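PDB 1O75: 47 KDA membrane antigen from Treponema pallidum, which binds penicillin and has zinc-stimulated carboxypeptidase activity on synthetic depsipeptides, possibly acting as a D,D-carboxypeptidase that lowers peptidoglycan cross-linking. Local coordinates for residues N256-D261 with Y276-S281; Y312-L317 with D324-V329. The protein carries 2 engineered substitutions. All blocks are in the same frame, centred on the assembly; numbering follows the deposited sequence.

Contact 1: N256-D261 with Y276-S281; sequences NTVRYD and YGTKHS. With XE (xenon), chain F.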
loop_
_atom_site.group_PDB
_atom_site.type_symbol
_atom_site.label_atom_id
_atom_site.label_comp_id
_atom_site.label_asym_id
_atom_site.label_seq_id
_atom_site.Cartn_x
_atom_site.Cartn_y
_atom_site.Cartn_z
ATOM N N ASN B 256 22.271 -3.746 -2.604
ATOM C CA ASN B 256 23.178 -3.955 -1.494
ATOM C C ASN B 256 23.034 -2.929 -0.364
ATOM O O ASN B 256 22.727 -3.282 0.778
ATOM C CB ASN B 256 24.626 -3.911 -1.983
ATOM C CG ASN B 256 25.139 -5.264 -2.428
ATOM O OD1 ASN B 256 24.737 -6.275 -1.887
ATOM N ND2 ASN B 256 26.062 -5.280 -3.394
ATOM N N THR B 257 23.244 -1.651 -0.683
ATOM C CA THR B 257 23.232 -0.653 0.378
ATOM C C THR B 257 23.029 0.779 -0.113
ATOM O O THR B 257 22.786 1.014 -1.314
ATOM C CB THR B 257 24.561 -0.819 1.175
ATOM O OG1 THR B 257 24.519 -0.059 2.387
ATOM C CG2 THR B 257 25.784 -0.397 0.303
ATOM N N VAL B 258 23.098 1.736 0.820
ATOM C CA VAL B 258 22.919 3.145 0.487
ATOM C C VAL B 258 23.944 4.003 1.215
ATOM O O VAL B 258 24.203 3.807 2.411
ATOM C CB VAL B 258 21.534 3.699 0.940
ATOM C CG1 VAL B 258 21.266 5.067 0.260
ATOM C CG2 VAL B 258 20.448 2.729 0.619
ATOM N N ARG B 259 24.508 4.966 0.500
ATOM C CA ARG B 259 25.449 5.894 1.106
ATOM C C ARG B 259 24.699 7.197 1.344
ATOM O O ARG B 259 23.931 7.643 0.488
ATOM C CB ARG B 259 26.615 6.170 0.164
ATOM C CG ARG B 259 27.659 7.137 0.768
ATOM C CD ARG B 259 28.632 7.618 -0.330
ATOM N NE ARG B 259 29.649 8.517 0.201
ATOM C CZ ARG B 259 30.876 8.132 0.535
ATOM N NH1 ARG B 259 31.228 6.865 0.389
ATOM N NH2 ARG B 259 31.751 9.013 1.010
ATOM N N TYR B 260 24.886 7.805 2.505
ATOM C CA TYR B 260 24.255 9.104 2.760
ATOM C C TYR B 260 25.381 10.171 2.717
ATOM O O TYR B 260 26.367 10.033 3.444
ATOM C CB TYR B 260 23.632 9.179 4.172
ATOM C CG TYR B 260 22.420 8.278 4.424
ATOM C CD1 TYR B 260 21.773 7.625 3.367
ATOM C CD2 TYR B 260 21.916 8.104 5.722
ATOM C CE1 TYR B 260 20.643 6.812 3.593
ATOM C CE2 TYR B 260 20.783 7.295 5.967
ATOM C CZ TYR B 260 20.155 6.656 4.895
ATOM O OH TYR B 260 19.043 5.873 5.125
ATOM N N ASP B 261 25.242 11.199 1.881
ATOM C CA ASP B 261 26.212 12.307 1.875
ATOM C C ASP B 261 25.391 13.498 2.404
ATOM O O ASP B 261 24.300 13.785 1.901
ATOM C CB ASP B 261 26.747 12.628 0.477
ATOM C CG ASP B 261 27.724 11.596 -0.024
ATOM O OD1 ASP B 261 28.530 11.082 0.775
ATOM O OD2 ASP B 261 27.702 11.312 -1.221
ATOM N N TYR B 276 27.923 8.953 5.504
ATOM C CA TYR B 276 27.588 7.894 6.439
ATOM C C TYR B 276 27.249 6.613 5.678
ATOM O O TYR B 276 26.762 6.653 4.542
ATOM C CB TYR B 276 26.381 8.306 7.301
ATOM C CG TYR B 276 26.478 9.710 7.877
ATOM C CD1 TYR B 276 27.349 9.999 8.930
ATOM C CD2 TYR B 276 25.714 10.742 7.357
ATOM C CE1 TYR B 276 27.455 11.322 9.454
ATOM C CE2 TYR B 276 25.801 12.065 7.871
ATOM C CZ TYR B 276 26.673 12.338 8.914
ATOM O OH TYR B 276 26.724 13.603 9.443
ATOM N N GLY B 277 27.542 5.482 6.306
ATOM C CA GLY B 277 27.218 4.187 5.727
ATOM C C GLY B 277 25.891 3.811 6.372
ATOM O O GLY B 277 25.479 4.460 7.343
ATOM N N THR B 278 25.223 2.783 5.852
ATOM C CA THR B 278 23.934 2.361 6.388
ATOM C C THR B 278 23.866 0.838 6.474
ATOM O O THR B 278 24.698 0.127 5.896
ATOM C CB THR B 278 22.781 2.801 5.489
ATOM O OG1 THR B 278 22.949 2.204 4.190
ATOM C CG2 THR B 278 22.719 4.352 5.369
ATOM N N LYS B 279 22.859 0.350 7.188
ATOM C CA LYS B 279 22.654 -1.095 7.338
ATOM C C LYS B 279 21.215 -1.364 6.922
ATOM O O LYS B 279 20.296 -0.676 7.360
ATOM C CB LYS B 279 22.891 -1.502 8.790
ATOM C CG LYS B 279 24.330 -1.266 9.199
ATOM C CD LYS B 279 24.671 -1.901 10.537
ATOM C CE LYS B 279 23.974 -1.207 11.682
ATOM N NZ LYS B 279 24.494 -1.712 13.007
ATOM N N HIS B 280 21.007 -2.363 6.077
ATOM C CA HIS B 280 19.647 -2.623 5.621
ATOM C C HIS B 280 18.750 -3.057 6.771
ATOM O O HIS B 280 19.220 -3.614 7.753
ATOM C CB HIS B 280 19.641 -3.682 4.520
ATOM C CG HIS B 280 18.352 -3.734 3.775
ATOM N ND1 HIS B 280 17.850 -2.641 3.098
ATOM C CD2 HIS B 280 17.442 -4.727 3.626
ATOM C CE1 HIS B 280 16.685 -2.960 2.564
ATOM N NE2 HIS B 280 16.413 -4.217 2.870
ATOM N N SER B 281 17.464 -2.765 6.638
ATOM C CA SER B 281 16.450 -3.088 7.631
ATOM C C SER B 281 16.457 -2.035 8.726
ATOM O O SER B 281 15.419 -1.513 9.092
ATOM C CB SER B 281 16.679 -4.472 8.227
ATOM O OG SER B 281 15.579 -4.777 9.051
HETATM XE XE XE F . 17.702 9.207 4.743
#
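Thr278 sets its methyl CG2 over the centre of one face of the Tyr260 ring: CG2 sits 3.5 Å from the centroid of the Tyr260 ring, 13° off the ring normal, a CH-pi contact. The xenon atom takes the opposite face, off toward the phenol end, with Tyr260 CZ 3.5 Å from XE, so the ring is sandwiched between a methyl and a noble gas. With Tyr260 CG anti to its own carbonyl carbon, the ring is placed as one wall of the xenon pocket, and the bond from OH to the carbonyl of Gly297 ties down its far end; Cys296, Gly297 and Phe331 complete the pocket.

The other branch of Thr278 does the polar work. With OG1 tucked between its own N and C (chi1 60°), the hydroxyl donates to Val258 O at 2.7 Å, in the carbonyl plane and on a lone pair. Thr257 OG1 lies on the same side, 3.3 Å from Thr278 OG1, in a weak bond.

Strand 255-262 lies between 274-276 and 311-319 in an antiparallel four-stranded sheet of domain C, a member of the E-set clan. Tyr260 and Tyr276 form a hydrogen-bonded pair here: Tyr276 N reaches Tyr260 O at 2.8 Å, and the return bond from Tyr260 N to Tyr276 O is nearly straight at 174°. Past Tyr276 the regular pairing stops, and the Thr278 hydroxyl carries the link to the strand in place of a backbone N-H. Arg259 leaves its strand facing away from 276-281, and its extended chain carries NE to Asp261 OD1 along the same strand, 2.9 Å from Arg259 NE to Asp261 OD1, on the syn lone pair of the carboxylate.

Contact 2: Y312-L317 with D324-V329; sequences YYRLTL and DVVADV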
loop_
_atom_site.group_PDB
_atom_site.type_symbol
_atom_site.label_atom_id
_atom_site.label_comp_id
_atom_site.label_asym_id
_atom_site.label_seq_id
_atom_site.Cartn_x
_atom_site.Cartn_y
_atom_site.Cartn_z
ATOM N N TYR B 312 20.305 19.072 3.856
ATOM C CA TYR B 312 20.329 18.478 2.532
ATOM C C TYR B 312 21.187 17.246 2.465
ATOM O O TYR B 312 22.375 17.257 2.862
ATOM C CB TYR B 312 20.846 19.498 1.520
ATOM C CG TYR B 312 19.936 20.677 1.394
ATOM C CD1 TYR B 312 18.896 20.685 0.466
ATOM C CD2 TYR B 312 20.062 21.763 2.264
ATOM C CE1 TYR B 312 18.004 21.750 0.405
ATOM C CE2 TYR B 312 19.164 22.830 2.217
ATOM C CZ TYR B 312 18.146 22.814 1.293
ATOM O OH TYR B 312 17.241 23.845 1.287
ATOM N N TYR B 313 20.581 16.190 1.934
ATOM C CA TYR B 313 21.256 14.926 1.795
ATOM C C TYR B 313 21.248 14.460 0.351
ATOM O O TYR B 313 20.374 14.815 -0.438
ATOM C CB TYR B 313 20.586 13.835 2.652
ATOM C CG TYR B 313 20.766 14.002 4.141
ATOM C CD1 TYR B 313 19.993 14.914 4.865
ATOM C CD2 TYR B 313 21.716 13.250 4.825
ATOM C CE1 TYR B 313 20.175 15.061 6.251
ATOM C CE2 TYR B 313 21.902 13.392 6.183
ATOM C CZ TYR B 313 21.129 14.297 6.894
ATOM O OH TYR B 313 21.333 14.396 8.253
ATOM N N ARG B 314 22.238 13.651 0.028
ATOM C CA ARG B 314 22.344 13.051 -1.289
ATOM C C ARG B 314 22.436 11.566 -0.968
ATOM O O ARG B 314 23.357 11.148 -0.259
ATOM C CB ARG B 314 23.618 13.515 -2.010
ATOM C CG ARG B 314 23.910 12.724 -3.281
ATOM C CD ARG B 314 24.778 13.533 -4.264
ATOM N NE ARG B 314 24.026 14.664 -4.818
ATOM C CZ ARG B 314 24.578 15.720 -5.404
ATOM N NH1 ARG B 314 25.907 15.810 -5.521
ATOM N NH2 ARG B 314 23.804 16.690 -5.869
ATOM N N LEU B 315 21.481 10.787 -1.475
ATOM C CA LEU B 315 21.431 9.340 -1.236
ATOM C C LEU B 315 21.918 8.602 -2.477
ATOM O O LEU B 315 21.493 8.911 -3.583
ATOM C CB LEU B 315 19.972 8.893 -0.957
ATOM C CG LEU B 315 19.146 9.791 -0.048
ATOM C CD1 LEU B 315 17.763 9.185 0.187
ATOM C CD2 LEU B 315 19.878 9.982 1.264
ATOM N N THR B 316 22.789 7.623 -2.295
ATOM C CA THR B 316 23.253 6.856 -3.436
ATOM C C THR B 316 22.901 5.378 -3.215
ATOM O O THR B 316 23.452 4.750 -2.329
ATOM C CB THR B 316 24.787 7.001 -3.619
ATOM O OG1 THR B 316 25.101 8.388 -3.819
ATOM C CG2 THR B 316 25.274 6.202 -4.858
ATOM N N LEU B 317 21.993 4.845 -4.034
ATOM C CA LEU B 317 21.575 3.432 -3.951
ATOM C C LEU B 317 22.599 2.579 -4.703
ATOM O O LEU B 317 22.879 2.833 -5.865
ATOM C CB LEU B 317 20.201 3.251 -4.618
ATOM C CG LEU B 317 18.923 3.544 -3.826
ATOM C CD1 LEU B 317 19.095 4.687 -2.904
ATOM C CD2 LEU B 317 17.791 3.779 -4.808
ATOM N N ASP B 324 24.612 3.441 -10.322
ATOM C CA ASP B 324 24.206 4.008 -9.026
ATOM C C ASP B 324 22.964 4.888 -9.239
ATOM O O ASP B 324 22.804 5.514 -10.280
ATOM C CB ASP B 324 25.322 4.865 -8.406
ATOM C CG ASP B 324 26.468 4.034 -7.809
ATOM O OD1 ASP B 324 26.441 2.784 -7.874
ATOM O OD2 ASP B 324 27.411 4.640 -7.257
ATOM N N VAL B 325 22.066 4.920 -8.265
ATOM C CA VAL B 325 20.894 5.775 -8.375
ATOM C C VAL B 325 21.093 6.850 -7.330
ATOM O O VAL B 325 21.153 6.545 -6.142
ATOM C CB VAL B 325 19.615 5.008 -8.055
ATOM C CG1 VAL B 325 18.425 5.976 -8.046
ATOM C CG2 VAL B 325 19.431 3.885 -9.089
ATOM N N VAL B 326 21.183 8.103 -7.759
ATOM C CA VAL B 326 21.430 9.192 -6.824
ATOM C C VAL B 326 20.180 10.021 -6.635
ATOM O O VAL B 326 19.560 10.442 -7.606
ATOM C CB VAL B 326 22.589 10.121 -7.327
ATOM C CG1 VAL B 326 22.861 11.228 -6.317
ATOM C CG2 VAL B 326 23.867 9.301 -7.541
ATOM N N ALA B 327 19.833 10.288 -5.384
ATOM C CA ALA B 327 18.647 11.085 -5.083
ATOM C C ALA B 327 18.961 12.162 -4.058
ATOM O O ALA B 327 19.588 11.884 -3.038
ATOM C CB ALA B 327 17.526 10.178 -4.552
ATOM N N ASP B 328 18.518 13.385 -4.328
ATOM C CA ASP B 328 18.727 14.483 -3.399
ATOM C C ASP B 328 17.418 14.764 -2.647
ATOM O O ASP B 328 16.341 14.835 -3.253
ATOM C CB ASP B 328 19.174 15.743 -4.146
ATOM C CG ASP B 328 20.607 15.626 -4.702
ATOM O OD1 ASP B 328 21.316 14.676 -4.320
ATOM O OD2 ASP B 328 21.021 16.492 -5.504
ATOM N N VAL B 329 17.514 14.927 -1.334
ATOM C CA VAL B 329 16.330 15.188 -0.529
ATOM C C VAL B 329 16.675 16.134 0.605
ATOM O O VAL B 329 17.822 16.219 1.030
ATOM C CB VAL B 329 15.762 13.857 0.062
ATOM C CG1 VAL B 329 16.766 13.226 1.040
ATOM C CG2 VAL B 329 14.484 14.146 0.797
#
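One face of this hairpin is buried and apolar, built from Tyr313, Leu315, Leu317, Val325, Ala327 and Val329. Leu317 and Val325 lie flank to flank, with Leu317 CB 3.9 Å from Val325 CB. Farther along, Val329 CG1, wedged between its own N and C (chi1 64°), touches both Tyr313 CB and Leu315 CD1. The other face looks toward solvent: Val326 is exposed there, and Arg314, Thr316 and Asp328 are partly so. Its main feature is a salt bridge. Arg314 grips the carboxylate side-on: NE meets Asp328 OD1 at 2.8 Å, NH2 meets Asp328 OD2 at the same length, and each oxygen uses its syn lone pair. Guanidinium and carboxylate planes differ by only 19°, and the bend at chi3 (-69°) brings the guanidinium round to that flat pairing. The Arg314 shaft also passes aslant Val326, CG 3.5 Å from Val326 CG1.

Backbone bonds run in both directions at the pairs 313/329, 315/327 and 317/325; the shortest is Leu315 N to Ala327 O at 2.7 Å, the longest Val325 N to Leu317 O at 3.3 Å. Strand 325-331 is the outermost of its sheet within the chain, while 311-319 has 255-262 as its other neighbour. Val214 of strand 212-220 covers Val325 and Ala327, and Tyr251 of helix 245-252 packs on Leu317 and Val325.

How the contacts relate
Both contacts belong to one antiparallel sheet. Contact 1 and contact 2 are its two outer strand pairs, and between them lies the pair 255-262 with 311-319, joined by backbone bonds such as Asp261 O to Arg314 N (2.8 Å). Contact 1 is the more buried, nearer the centre of the chain, and relies on one bridged pair, a threonine hydroxyl and a ring; contact 2 is a regular hairpin with a partly exposed, charged face. The two also meet through side chains: Leu315 CD2 packs against Tyr260 CD1 at 3.7 Å, and Leu315 itself approaches the xenon, so contact 2 reaches the pocket that Tyr260 lines.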